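PDB 3WA7: tannase from Lactobacillus plantarum, which hydrolyses the galloyl ester bonds of tannins, releasing gallic acid, as an esterase of the alpha/beta-hydrolase fold. Local coordinates for residues A129-I133 / L390-I394; T365-F371 / A383-D387. All coordinates share one frame; numbering follows the deposited sequence.

Contact 1 of 2, residues A129-I133 / L390-I394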
ATOM      1  N   ALA A 129     -12.032   5.050   8.278  1.00  4.82           N
ATOM      2  CA  ALA A 129     -11.602   6.109   7.362  1.00  6.46           C
ATOM      3  C   ALA A 129     -12.041   7.492   7.830  1.00  5.84           C
ATOM      4  O   ALA A 129     -13.190   7.677   8.238  1.00  5.96           O
ATOM      5  CB  ALA A 129     -12.133   5.832   5.955  1.00  5.25           C
ATOM      6  N   PRO A 130     -11.149   8.496   7.739  1.00  5.75           N
ATOM      7  CA  PRO A 130      -9.770   8.454   7.234  1.00  5.71           C
ATOM      8  C   PRO A 130      -8.690   8.371   8.319  1.00  6.25           C
ATOM      9  O   PRO A 130      -7.573   8.858   8.121  1.00  6.03           O
ATOM     10  CB  PRO A 130      -9.673   9.761   6.468  1.00  6.15           C
ATOM     11  CG  PRO A 130     -10.390  10.702   7.411  1.00  6.82           C
ATOM     12  CD  PRO A 130     -11.594   9.896   7.895  1.00  7.49           C
ATOM     13  N   ALA A 131      -9.014   7.752   9.449  1.00  5.38           N
ATOM     14  CA  ALA A 131      -8.073   7.648  10.564  1.00  5.76           C
ATOM     15  C   ALA A 131      -6.667   7.198  10.180  1.00  7.12           C
ATOM     16  O   ALA A 131      -5.684   7.787  10.628  1.00  6.72           O
ATOM     17  CB  ALA A 131      -8.635   6.714  11.636  1.00  7.33           C
ATOM     18  N   PHE A 132      -6.568   6.165   9.349  1.00  6.22           N
ATOM     19  CA  PHE A 132      -5.257   5.652   8.961  1.00  6.69           C
ATOM     20  C   PHE A 132      -4.340   6.690   8.319  1.00  6.55           C
ATOM     21  O   PHE A 132      -3.156   6.780   8.669  1.00  5.67           O
ATOM     22  CB  PHE A 132      -5.411   4.417   8.051  1.00  6.10           C
ATOM     23  CG  PHE A 132      -5.815   4.730   6.634  1.00  7.05           C
ATOM     24  CD1 PHE A 132      -4.873   4.706   5.608  1.00  6.50           C
ATOM     25  CD2 PHE A 132      -7.140   5.020   6.318  1.00  6.71           C
ATOM     26  CE1 PHE A 132      -5.241   4.962   4.286  1.00  6.87           C
ATOM     27  CE2 PHE A 132      -7.523   5.278   5.001  1.00  6.84           C
ATOM     28  CZ  PHE A 132      -6.573   5.249   3.981  1.00  7.87           C
ATOM     29  N   ILE A 133      -4.878   7.483   7.397  1.00  5.87           N
ATOM     30  CA  ILE A 133      -4.074   8.492   6.721  1.00  6.06           C
ATOM     31  C   ILE A 133      -3.880   9.735   7.588  1.00  7.27           C
ATOM     32  O   ILE A 133      -2.872  10.426   7.470  1.00  5.82           O
ATOM     33  CB  ILE A 133      -4.685   8.862   5.343  1.00  6.31           C
ATOM     34  CG1 ILE A 133      -3.774   9.851   4.612  1.00  6.45           C
ATOM     35  CG2 ILE A 133      -6.083   9.426   5.517  1.00  7.38           C
ATOM     36  CD1 ILE A 133      -2.402   9.293   4.268  1.00  7.55           C
ATOM     37  N   LEU A 390     -15.312  11.622   1.096  1.00  9.11           N
ATOM     38  CA  LEU A 390     -14.374  10.812   1.873  1.00  8.98           C
ATOM     39  C   LEU A 390     -13.765   9.715   1.006  1.00  8.19           C
ATOM     40  O   LEU A 390     -12.567   9.440   1.080  1.00  6.61           O
ATOM     41  CB  LEU A 390     -15.086  10.184   3.077  1.00  7.92           C
ATOM     42  CG  LEU A 390     -14.278   9.158   3.885  1.00  7.66           C
ATOM     43  CD1 LEU A 390     -12.994   9.794   4.411  1.00  8.09           C
ATOM     44  CD2 LEU A 390     -15.128   8.646   5.041  1.00 10.68           C
ATOM     45  N   ILE A 391     -14.595   9.079   0.189  1.00  7.64           N
ATOM     46  CA  ILE A 391     -14.113   8.024  -0.694  1.00  7.27           C
ATOM     47  C   ILE A 391     -13.033   8.611  -1.606  1.00  7.77           C
ATOM     48  O   ILE A 391     -11.962   8.027  -1.782  1.00  8.14           O
ATOM     49  CB  ILE A 391     -15.269   7.460  -1.549  1.00  7.28           C
ATOM     50  CG1 ILE A 391     -16.291   6.771  -0.640  1.00  5.57           C
ATOM     51  CG2 ILE A 391     -14.723   6.502  -2.596  1.00  7.84           C
ATOM     52  CD1 ILE A 391     -17.560   6.337  -1.357  1.00  6.19           C
ATOM     53  N   GLN A 392     -13.317   9.781  -2.164  1.00  7.18           N
ATOM     54  CA  GLN A 392     -12.380  10.460  -3.053  1.00  7.96           C
ATOM     55  C   GLN A 392     -11.100  10.884  -2.326  1.00  8.38           C
ATOM     56  O   GLN A 392      -9.989  10.753  -2.857  1.00  5.88           O
ATOM     57  CB  GLN A 392     -13.058  11.692  -3.661  1.00 12.60           C
ATOM     58  CG  GLN A 392     -12.173  12.515  -4.574  1.00 18.95           C
ATOM     59  CD  GLN A 392     -12.879  13.753  -5.092  1.00 24.21           C
ATOM     60  OE1 GLN A 392     -13.880  13.660  -5.803  1.00 27.42           O
ATOM     61  NE2 GLN A 392     -12.362  14.920  -4.733  1.00 26.63           N
ATOM     62  N   ALA A 393     -11.265  11.382  -1.105  1.00  7.59           N
ATOM     63  CA  ALA A 393     -10.146  11.846  -0.297  1.00  7.35           C
ATOM     64  C   ALA A 393      -9.106  10.772   0.021  1.00  7.64           C
ATOM     65  O   ALA A 393      -7.919  11.083   0.156  1.00  7.46           O
ATOM     66  CB  ALA A 393     -10.668  12.458   1.005  1.00  8.70           C
ATOM     67  N   ILE A 394      -9.528   9.518   0.144  1.00  6.19           N
ATOM     68  CA  ILE A 394      -8.564   8.468   0.461  1.00  6.19           C
ATOM     69  C   ILE A 394      -8.100   7.664  -0.751  1.00  6.67           C
ATOM     70  O   ILE A 394      -7.451   6.628  -0.605  1.00  7.23           O
ATOM     71  CB  ILE A 394      -9.091   7.491   1.542  1.00  6.67           C
ATOM     72  CG1 ILE A 394     -10.277   6.687   1.014  1.00  7.09           C
ATOM     73  CG2 ILE A 394      -9.463   8.264   2.799  1.00  7.83           C
ATOM     74  CD1 ILE A 394     -10.646   5.526   1.923  1.00 10.51           C
TER
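Ile-394 packs against Ala-129, Pro-130 and Phe-132. Its CB stands at the edge of the Phe-132 ring, near its plane, 4.2 Å from CZ. The two side chains cross at about a right angle. At CB the chain forks. CG2 meets both Pro-130 CB, at 4.0 Å, and the ring atom Phe-132 CE2, at 4.2 Å, and is at the limit of contact with Ile-133 CG2. The CG1 branch sits between the backbone N and the carbonyl carbon (chi1 66°) and turns CD1 aside, to 4.3 Å from Ala-129 CB. Leu-390, one helical turn earlier, completes the patch. Its CD1 lies 3.8 Å from Pro-130 CD, and its CD2 is 4.2 Å from Ala-129 CB. Pro-130, after a cis peptide bond, is the N-cap of helix 131-145. The side-chain contacts are all apolar. Leu-171 of helix 164-174 also touches Phe-132, Ile-133 and Ile-394. This is the packing of the start of an alpha/beta-hydrolase core helix, the crossover between strands 107-111 and 157-160, against the end of a helix from the long insertion after strand 199-203.

Contact 2 of 2, residues T365-F371 / A383-D387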
ATOM      1  N   THR A 365     -21.459   5.888  13.530  1.00 15.83           N
ATOM      2  CA  THR A 365     -22.793   5.295  13.616  1.00 17.46           C
ATOM      3  C   THR A 365     -22.885   3.861  13.110  1.00 17.57           C
ATOM      4  O   THR A 365     -23.389   2.982  13.811  1.00 19.13           O
ATOM      5  CB  THR A 365     -23.833   6.120  12.829  1.00 19.00           C
ATOM      6  OG1 THR A 365     -23.496   6.119  11.435  1.00 25.17           O
ATOM      7  CG2 THR A 365     -23.874   7.538  13.334  1.00 16.32           C
ATOM      8  N   ALA A 366     -22.403   3.627  11.891  1.00 14.89           N
ATOM      9  CA  ALA A 366     -22.470   2.303  11.286  1.00 13.67           C
ATOM     10  C   ALA A 366     -21.145   1.563  11.319  1.00 12.20           C
ATOM     11  O   ALA A 366     -20.095   2.131  11.020  1.00 12.48           O
ATOM     12  CB  ALA A 366     -22.963   2.416   9.846  1.00 13.19           C
ATOM     13  N   LYS A 367     -21.199   0.286  11.679  1.00 10.94           N
ATOM     14  CA  LYS A 367     -19.992  -0.525  11.740  1.00 11.38           C
ATOM     15  C   LYS A 367     -19.375  -0.654  10.349  1.00 10.28           C
ATOM     16  O   LYS A 367     -18.159  -0.751  10.208  1.00  7.58           O
ATOM     17  CB  LYS A 367     -20.308  -1.919  12.285  1.00 14.16           C
ATOM     18  CG  LYS A 367     -19.087  -2.828  12.350  1.00 19.01           C
ATOM     19  CD  LYS A 367     -19.433  -4.208  12.881  1.00 23.43           C
ATOM     20  CE  LYS A 367     -18.193  -5.085  12.952  1.00 26.20           C
ATOM     21  NZ  LYS A 367     -18.505  -6.443  13.485  1.00 29.45           N
ATOM     22  N   ALA A 368     -20.218  -0.657   9.323  1.00  8.49           N
ATOM     23  CA  ALA A 368     -19.728  -0.780   7.956  1.00  9.81           C
ATOM     24  C   ALA A 368     -20.662  -0.083   6.982  1.00  9.37           C
ATOM     25  O   ALA A 368     -21.825   0.157   7.295  1.00  9.86           O
ATOM     26  CB  ALA A 368     -19.590  -2.252   7.583  1.00  8.19           C
ATOM     27  N   LYS A 369     -20.141   0.246   5.803  1.00  8.16           N
ATOM     28  CA  LYS A 369     -20.933   0.910   4.771  1.00  7.80           C
ATOM     29  C   LYS A 369     -20.514   0.442   3.386  1.00  7.89           C
ATOM     30  O   LYS A 369     -19.460  -0.172   3.211  1.00  6.99           O
ATOM     31  CB  LYS A 369     -20.736   2.431   4.815  1.00  8.12           C
ATOM     32  CG  LYS A 369     -21.282   3.159   6.031  1.00  8.71           C
ATOM     33  CD  LYS A 369     -21.157   4.666   5.821  1.00  9.11           C
ATOM     34  CE  LYS A 369     -21.615   5.463   7.036  1.00 12.11           C
ATOM     35  NZ  LYS A 369     -21.488   6.938   6.804  1.00 12.27           N
ATOM     36  N   HIS A 370     -21.358   0.727   2.401  1.00  6.55           N
ATOM     37  CA  HIS A 370     -21.023   0.410   1.022  1.00  7.04           C
ATOM     38  C   HIS A 370     -20.268   1.642   0.538  1.00  8.11           C
ATOM     39  O   HIS A 370     -20.330   2.699   1.175  1.00  7.32           O
ATOM     40  CB  HIS A 370     -22.288   0.204   0.186  1.00  7.50           C
ATOM     41  CG  HIS A 370     -23.030  -1.050   0.519  1.00  8.02           C
ATOM     42  ND1 HIS A 370     -22.464  -2.301   0.403  1.00  7.06           N
ATOM     43  CD2 HIS A 370     -24.290  -1.248   0.974  1.00  7.41           C
ATOM     44  CE1 HIS A 370     -23.343  -3.216   0.772  1.00  8.64           C
ATOM     45  NE2 HIS A 370     -24.459  -2.602   1.123  1.00  7.62           N
ATOM     46  N   PHE A 371     -19.541   1.510  -0.566  1.00  7.34           N
ATOM     47  CA  PHE A 371     -18.787   2.632  -1.108  1.00  8.11           C
ATOM     48  C   PHE A 371     -18.876   2.679  -2.629  1.00  7.90           C
ATOM     49  O   PHE A 371     -18.057   3.314  -3.299  1.00  7.20           O
ATOM     50  CB  PHE A 371     -17.326   2.577  -0.639  1.00  6.30           C
ATOM     51  CG  PHE A 371     -16.698   1.211  -0.728  1.00  6.71           C
ATOM     52  CD1 PHE A 371     -15.914   0.858  -1.825  1.00  5.54           C
ATOM     53  CD2 PHE A 371     -16.874   0.283   0.298  1.00  5.39           C
ATOM     54  CE1 PHE A 371     -15.312  -0.400  -1.894  1.00  6.54           C
ATOM     55  CE2 PHE A 371     -16.279  -0.974   0.238  1.00  5.93           C
ATOM     56  CZ  PHE A 371     -15.494  -1.316  -0.861  1.00  7.38           C
ATOM     57  N   ALA A 383     -28.234  -0.774   4.956  1.00 15.24           N
ATOM     58  CA  ALA A 383     -26.937  -0.119   4.847  1.00 13.88           C
ATOM     59  C   ALA A 383     -26.950   1.313   4.329  1.00 13.33           C
ATOM     60  O   ALA A 383     -27.913   1.762   3.705  1.00 12.38           O
ATOM     61  CB  ALA A 383     -26.025  -0.965   3.969  1.00 13.04           C
ATOM     62  N   GLN A 384     -25.851   2.012   4.597  1.00 13.18           N
ATOM     63  CA  GLN A 384     -25.659   3.389   4.163  1.00 13.46           C
ATOM     64  C   GLN A 384     -24.502   3.407   3.174  1.00 12.73           C
ATOM     65  O   GLN A 384     -23.642   2.525   3.200  1.00 11.56           O
ATOM     66  CB  GLN A 384     -25.282   4.290   5.340  1.00 15.46           C
ATOM     67  CG  GLN A 384     -26.314   4.419   6.441  1.00 22.31           C
ATOM     68  CD  GLN A 384     -25.808   5.294   7.574  1.00 25.64           C
ATOM     69  OE1 GLN A 384     -25.464   6.458   7.366  1.00 29.32           O
ATOM     70  NE2 GLN A 384     -25.750   4.736   8.777  1.00 28.11           N
ATOM     71  N   LEU A 385     -24.485   4.416   2.312  1.00 11.55           N
ATOM     72  CA  LEU A 385     -23.417   4.580   1.332  1.00 11.30           C
ATOM     73  C   LEU A 385     -22.467   5.635   1.893  1.00 10.94           C
ATOM     74  O   LEU A 385     -22.896   6.717   2.293  1.00 11.62           O
ATOM     75  CB  LEU A 385     -23.998   5.047  -0.010  1.00 11.85           C
ATOM     76  CG  LEU A 385     -23.038   5.403  -1.150  1.00 12.70           C
ATOM     77  CD1 LEU A 385     -22.232   4.182  -1.578  1.00 11.39           C
ATOM     78  CD2 LEU A 385     -23.845   5.938  -2.324  1.00 14.15           C
ATOM     79  N   ALA A 386     -21.177   5.317   1.934  1.00  9.41           N
ATOM     80  CA  ALA A 386     -20.186   6.248   2.463  1.00  8.85           C
ATOM     81  C   ALA A 386     -20.139   7.568   1.692  1.00  8.80           C
ATOM     82  O   ALA A 386     -20.445   7.622   0.498  1.00  9.43           O
ATOM     83  CB  ALA A 386     -18.808   5.594   2.461  1.00  7.96           C
ATOM     84  N   ASP A 387     -19.749   8.627   2.394  1.00  9.06           N
ATOM     85  CA  ASP A 387     -19.638   9.964   1.822  1.00  9.88           C
ATOM     86  C   ASP A 387     -18.709   9.971   0.608  1.00 10.22           C
ATOM     87  O   ASP A 387     -17.567   9.521   0.690  1.00  7.88           O
ATOM     88  CB  ASP A 387     -19.107  10.927   2.885  1.00 11.91           C
ATOM     89  CG  ASP A 387     -18.982  12.344   2.376  1.00 15.66           C
ATOM     90  OD1 ASP A 387     -20.024  12.996   2.164  1.00 17.55           O
ATOM     91  OD2 ASP A 387     -17.839  12.801   2.179  1.00 17.33           O
TER
HETATM   92  O   HOH W   1     -24.302   1.005   6.750  1.00  8.54           O
HETATM   93  O   HOH W   2     -19.270   8.214   5.356  1.00 12.55           O
HETATM   94  O   HOH W   3     -23.410   7.641   4.865  1.00 20.39           O
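Lys-369 and Gln-384 both place CG anti to their own carbonyl carbon (chi1 -68° and -63°). Both chains then run extended, crossing obliquely. Beside them is an isolated parallel beta bridge between His-370 and Leu-385, formed by two loops outside any regular sheet. His-370 makes both bonds of the bridge. Its N donates to Gln-384 O at 3.0 Å. Its O accepts from Ala-386 N at 2.9 Å, an almost straight bond (173°). Toward the start of both segments a water takes over, donating to Ala-368 O and accepting from Gln-384 N.

The Lys-369 chain runs along the backbone of residues 384-386. Its CB is 3.3 Å from Gln-384 O, and its CD is 3.8 Å from Ala-386 CA. NZ forms a salt bridge with Asp-363 and donates to two more waters. One of these waters accepts from Asp-387 N. The other donates to Leu-385 O and, weakly, to Gln-384 OE1. A leucine in place of Lys-369 would probably leave Asp-363 without its charged mate and deprive both waters of the ammonium that joins them.

The His-370 ring is held at both nitrogens, ND1 by a hydrogen bond to Asp-349 and NE2 by one to Ser-379, which should fix its rotation. Ala-383 CB comes up to the ring obliquely, 3.5 Å from His-370 CD2. Leu-385 starts out pointing away, but its tip turns back, and CD1 comes to 3.8 Å from Phe-371 CA and 3.7 Å from His-370 O.

How the contacts relate
The chain first builds most of the central sheet, and residues 129-133 lead into helix 131-145 between two of its strands. After strand 199-203 it leaves the sheet for a long insertion. Residues 365-371 and 383-387 meet within this insertion, so contact 2 closes a short loop around helix 373-377. Directly afterwards Asp-387 caps helix 388-393, and the end of that helix returns to residues 129-133. Contact 1 therefore closes a loop of more than 250 residues that encloses contact 2. The two also touch: Ile-391 CD1 lies 3.6 Å from Phe-371 O. Contact 2 ties two loops of the insertion together; contact 1 joins the insertion to the core, before strand 410-414 resumes the sheet.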